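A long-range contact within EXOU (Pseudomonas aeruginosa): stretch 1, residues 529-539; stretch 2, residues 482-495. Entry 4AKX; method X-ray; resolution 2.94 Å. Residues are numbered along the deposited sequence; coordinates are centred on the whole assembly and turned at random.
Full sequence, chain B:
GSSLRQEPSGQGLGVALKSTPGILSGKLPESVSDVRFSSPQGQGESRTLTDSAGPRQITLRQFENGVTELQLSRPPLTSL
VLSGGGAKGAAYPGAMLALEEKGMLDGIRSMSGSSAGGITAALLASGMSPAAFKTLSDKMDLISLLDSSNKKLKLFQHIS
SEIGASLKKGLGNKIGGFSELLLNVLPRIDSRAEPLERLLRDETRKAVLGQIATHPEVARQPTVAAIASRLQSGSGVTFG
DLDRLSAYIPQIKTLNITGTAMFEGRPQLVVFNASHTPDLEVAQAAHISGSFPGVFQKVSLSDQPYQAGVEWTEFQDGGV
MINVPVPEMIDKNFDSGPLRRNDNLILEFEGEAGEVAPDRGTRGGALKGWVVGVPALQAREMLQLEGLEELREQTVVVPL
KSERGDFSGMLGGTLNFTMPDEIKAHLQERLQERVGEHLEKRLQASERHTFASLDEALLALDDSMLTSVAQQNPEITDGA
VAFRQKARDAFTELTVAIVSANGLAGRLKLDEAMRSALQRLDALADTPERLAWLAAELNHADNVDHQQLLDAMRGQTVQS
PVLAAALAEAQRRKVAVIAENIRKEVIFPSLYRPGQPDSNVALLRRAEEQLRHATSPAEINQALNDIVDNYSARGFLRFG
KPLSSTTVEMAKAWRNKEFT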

# COMPACT_ATOMS: atom_id res chain seq x y z
N GLU B 529 39.21 10.64 -6.93
CA GLU B 529 39.08 11.48 -5.74
C GLU B 529 39.65 12.86 -5.94
O GLU B 529 39.06 13.84 -5.48
CB GLU B 529 39.74 10.81 -4.55
CG GLU B 529 38.85 9.77 -3.90
CD GLU B 529 38.74 8.43 -4.65
OE1 GLU B 529 39.67 8.05 -5.41
OE2 GLU B 529 37.72 7.73 -4.44
N ARG B 530 40.79 12.93 -6.63
CA ARG B 530 41.52 14.19 -6.81
C ARG B 530 40.93 15.06 -7.91
O ARG B 530 41.00 16.28 -7.83
CB ARG B 530 42.96 13.90 -7.17
CG ARG B 530 43.80 13.39 -6.03
CD ARG B 530 45.22 13.14 -6.47
NE ARG B 530 46.04 12.79 -5.33
CZ ARG B 530 47.36 12.76 -5.35
NH1 ARG B 530 48.03 13.04 -6.48
NH2 ARG B 530 48.02 12.45 -4.24
N LEU B 531 40.46 14.43 -8.98
CA LEU B 531 39.66 15.09 -10.00
C LEU B 531 38.43 15.76 -9.39
O LEU B 531 38.11 16.88 -9.75
CB LEU B 531 39.21 14.06 -11.04
CG LEU B 531 38.45 14.53 -12.28
CD1 LEU B 531 39.23 15.60 -13.04
CD2 LEU B 531 38.19 13.37 -13.17
N ALA B 532 37.72 15.06 -8.49
CA ALA B 532 36.61 15.67 -7.81
C ALA B 532 37.10 16.92 -7.03
O ALA B 532 36.46 17.97 -7.08
CB ALA B 532 35.97 14.68 -6.91
N TRP B 533 38.26 16.82 -6.40
CA TRP B 533 38.74 17.90 -5.54
C TRP B 533 39.10 19.09 -6.40
O TRP B 533 38.73 20.25 -6.10
CB TRP B 533 39.92 17.41 -4.66
CG TRP B 533 40.50 18.45 -3.71
CD1 TRP B 533 40.15 18.67 -2.38
CD2 TRP B 533 41.57 19.43 -3.98
NE1 TRP B 533 40.90 19.71 -1.84
CE2 TRP B 533 41.75 20.20 -2.75
CE3 TRP B 533 42.33 19.76 -5.09
CZ2 TRP B 533 42.69 21.21 -2.64
CZ3 TRP B 533 43.29 20.78 -4.97
CH2 TRP B 533 43.45 21.49 -3.79
N LEU B 534 39.76 18.79 -7.51
CA LEU B 534 40.19 19.82 -8.43
C LEU B 534 39.03 20.54 -9.10
O LEU B 534 39.04 21.77 -9.18
CB LEU B 534 41.19 19.29 -9.45
CG LEU B 534 42.62 18.90 -8.97
CD1 LEU B 534 43.32 18.06 -10.04
CD2 LEU B 534 43.50 20.10 -8.62
N ALA B 535 37.99 19.82 -9.45
CA ALA B 535 36.79 20.48 -9.93
C ALA B 535 36.16 21.44 -8.87
O ALA B 535 35.94 22.65 -9.13
CB ALA B 535 35.79 19.48 -10.43
N ALA B 536 35.89 20.91 -7.67
CA ALA B 536 35.33 21.74 -6.61
C ALA B 536 36.16 23.00 -6.37
O ALA B 536 35.60 24.10 -6.24
CB ALA B 536 35.16 20.95 -5.34
N GLU B 537 37.49 22.86 -6.36
CA GLU B 537 38.38 24.02 -6.13
C GLU B 537 38.15 25.07 -7.18
O GLU B 537 38.22 26.26 -6.94
CB GLU B 537 39.86 23.63 -6.15
CG GLU B 537 40.36 22.89 -4.92
CD GLU B 537 39.89 23.50 -3.61
OE1 GLU B 537 39.97 24.73 -3.43
OE2 GLU B 537 39.46 22.73 -2.74
N LEU B 538 37.84 24.62 -8.37
CA LEU B 538 37.68 25.56 -9.43
C LEU B 538 36.27 26.15 -9.46
O LEU B 538 35.92 26.84 -10.38
CB LEU B 538 37.98 24.84 -10.71
CG LEU B 538 38.37 25.56 -11.96
CD1 LEU B 538 39.60 26.38 -11.72
CD2 LEU B 538 38.70 24.40 -12.87
N ASN B 539 35.47 25.85 -8.43
CA ASN B 539 34.08 26.30 -8.39
C ASN B 539 33.78 27.32 -7.33
O ASN B 539 32.72 27.90 -7.32
CB ASN B 539 33.13 25.13 -8.21
CG ASN B 539 32.66 24.54 -9.53
OD1 ASN B 539 31.52 24.73 -9.91
ND2 ASN B 539 33.52 23.80 -10.20
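Stretch 2, residues 482-495: AFRQKARDAFTELT

Stretch 2 packs against stretch 1 as one helix beside another, through a largely apolar seam of aromatic side chains with arginines and a salt bridge around Trp533. Residues 482-495 are helical throughout and run in broadly the same direction as helix 529-537, at a signed crossing angle of -37°. The axes come no closer than 12.0 Å, a wide spacing that leaves room for large rings. By nearest CA atoms, Phe483 lies level with Arg530, Ala487 with Leu534 and Phe491 with Leu538, where the first helix has ended. Arg530 NH1 lies 3.3 Å from Phe483 CD2, which sits over one face of the guanidinium.

Trp533 is the knob, seated among Phe483, Arg484, Ala487 and Arg488. The small methyl of Ala487 admits the indole, its CB lying 3.8 Å from Trp533 CZ3, while Phe483 turns its edge toward the indole face, with CE1 3.6 Å from Trp533 CZ3. The flat guanidinium groups of Arg484 and Arg488 each present a face to the indole; Arg484 NE lies 3.5 Å from Trp533 CZ2. Arg488 also forms a long salt bridge, NH2 to Glu537 OE1 at 3.5 Å. The branched apolar side chain of Leu534 starts sideways, but its end reaches between the phenyl rings, CD2 lying 4.1 Å from Phe483 CZ and 4.0 Å from Phe491 CZ. Finally, apolar Leu538 extends the greasy packing, its CD1 meeting Phe491 CE1 at 3.7 Å and Leu494 CD2 at 3.9 Å. No hydrogen bond crosses the contact.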

# COMPACT_ATOMS: atom_id res chain seq x y z
N ALA B 482 52.95 17.65 -1.72
CA ALA B 482 53.39 17.73 -3.11
C ALA B 482 52.22 18.09 -4.06
O ALA B 482 52.25 19.13 -4.75
CB ALA B 482 54.02 16.42 -3.51
N PHE B 483 51.19 17.26 -4.07
CA PHE B 483 49.97 17.55 -4.81
C PHE B 483 49.38 18.92 -4.47
O PHE B 483 49.07 19.68 -5.38
CB PHE B 483 48.94 16.45 -4.57
CG PHE B 483 47.57 16.78 -5.06
CD1 PHE B 483 46.78 17.66 -4.38
CD2 PHE B 483 47.07 16.19 -6.20
CE1 PHE B 483 45.52 17.97 -4.83
CE2 PHE B 483 45.80 16.45 -6.65
CZ PHE B 483 45.02 17.36 -5.96
N ARG B 484 49.21 19.26 -3.19
CA ARG B 484 48.63 20.56 -2.88
C ARG B 484 49.46 21.71 -3.42
O ARG B 484 48.92 22.71 -3.92
CB ARG B 484 48.50 20.76 -1.40
CG ARG B 484 47.19 20.30 -0.87
CD ARG B 484 46.13 21.36 -1.03
NE ARG B 484 45.04 21.15 -0.07
CZ ARG B 484 44.76 20.01 0.53
NH1 ARG B 484 45.44 18.91 0.26
NH2 ARG B 484 43.78 19.96 1.40
N GLN B 485 50.77 21.61 -3.27
CA GLN B 485 51.62 22.65 -3.74
C GLN B 485 51.39 22.85 -5.24
O GLN B 485 51.17 23.97 -5.69
CB GLN B 485 53.08 22.31 -3.47
CG GLN B 485 54.01 23.48 -3.66
CD GLN B 485 53.47 24.73 -2.98
OE1 GLN B 485 53.53 24.87 -1.75
NE2 GLN B 485 52.89 25.64 -3.78
N LYS B 486 51.46 21.77 -6.02
CA LYS B 486 51.32 21.87 -7.48
C LYS B 486 49.93 22.40 -7.94
O LYS B 486 49.85 23.21 -8.87
CB LYS B 486 51.66 20.54 -8.16
CG LYS B 486 53.04 20.02 -7.82
CD LYS B 486 53.44 18.83 -8.68
CE LYS B 486 54.92 18.48 -8.51
NZ LYS B 486 55.30 17.08 -8.92
N ALA B 487 48.86 21.96 -7.29
CA ALA B 487 47.58 22.53 -7.50
C ALA B 487 47.55 24.00 -7.19
O ALA B 487 47.04 24.77 -7.97
CB ALA B 487 46.55 21.84 -6.66
N ARG B 488 48.02 24.41 -6.02
CA ARG B 488 47.95 25.84 -5.74
C ARG B 488 48.76 26.67 -6.75
O ARG B 488 48.39 27.80 -7.08
CB ARG B 488 48.32 26.18 -4.31
CG ARG B 488 47.38 25.58 -3.29
CD ARG B 488 46.02 26.24 -3.32
NE ARG B 488 45.13 25.50 -2.46
CZ ARG B 488 43.83 25.35 -2.68
NH1 ARG B 488 43.27 25.95 -3.74
NH2 ARG B 488 43.10 24.61 -1.85
N ASP B 489 49.82 26.08 -7.29
CA ASP B 489 50.61 26.75 -8.30
C ASP B 489 49.87 26.87 -9.60
O ASP B 489 49.82 27.95 -10.20
CB ASP B 489 51.91 26.00 -8.53
CG ASP B 489 52.97 26.34 -7.51
OD1 ASP B 489 52.74 27.27 -6.72
OD2 ASP B 489 54.02 25.67 -7.47
N ALA B 490 49.30 25.75 -10.05
CA ALA B 490 48.58 25.67 -11.33
C ALA B 490 47.37 26.54 -11.36
O ALA B 490 46.99 27.03 -12.41
CB ALA B 490 48.17 24.26 -11.60
N PHE B 491 46.75 26.75 -10.19
CA PHE B 491 45.58 27.57 -10.07
C PHE B 491 45.91 29.04 -10.16
O PHE B 491 45.10 29.82 -10.68
CB PHE B 491 44.94 27.30 -8.76
CG PHE B 491 44.06 26.10 -8.75
CD1 PHE B 491 43.17 25.86 -9.78
CD2 PHE B 491 44.05 25.27 -7.65
CE1 PHE B 491 42.29 24.79 -9.71
CE2 PHE B 491 43.17 24.22 -7.58
CZ PHE B 491 42.31 23.96 -8.61
N THR B 492 47.06 29.44 -9.65
CA THR B 492 47.51 30.81 -9.88
C THR B 492 47.87 31.00 -11.35
O THR B 492 47.56 32.05 -11.97
CB THR B 492 48.74 31.14 -9.03
OG1 THR B 492 48.38 31.08 -7.65
CG2 THR B 492 49.31 32.51 -9.36
N GLU B 493 48.55 29.99 -11.90
CA GLU B 493 49.11 30.06 -13.25
C GLU B 493 47.95 30.24 -14.24
O GLU B 493 47.99 31.09 -15.14
CB GLU B 493 49.93 28.79 -13.52
CG GLU B 493 50.48 28.65 -14.93
CD GLU B 493 51.18 27.29 -15.18
OE1 GLU B 493 51.48 26.57 -14.19
OE2 GLU B 493 51.41 26.94 -16.37
N LEU B 494 46.86 29.52 -13.96
CA LEU B 494 45.63 29.64 -14.71
C LEU B 494 44.96 30.98 -14.55
O LEU B 494 44.26 31.41 -15.44
CB LEU B 494 44.66 28.56 -14.27
CG LEU B 494 43.28 28.55 -14.93
CD1 LEU B 494 43.40 28.26 -16.41
CD2 LEU B 494 42.40 27.50 -14.25
N THR B 495 45.13 31.61 -13.40
CA THR B 495 44.47 32.90 -13.13
C THR B 495 45.18 34.04 -13.86
O THR B 495 44.52 34.96 -14.37
CB THR B 495 44.39 33.18 -11.63
OG1 THR B 495 43.73 32.08 -11.00
CG2 THR B 495 43.62 34.42 -11.37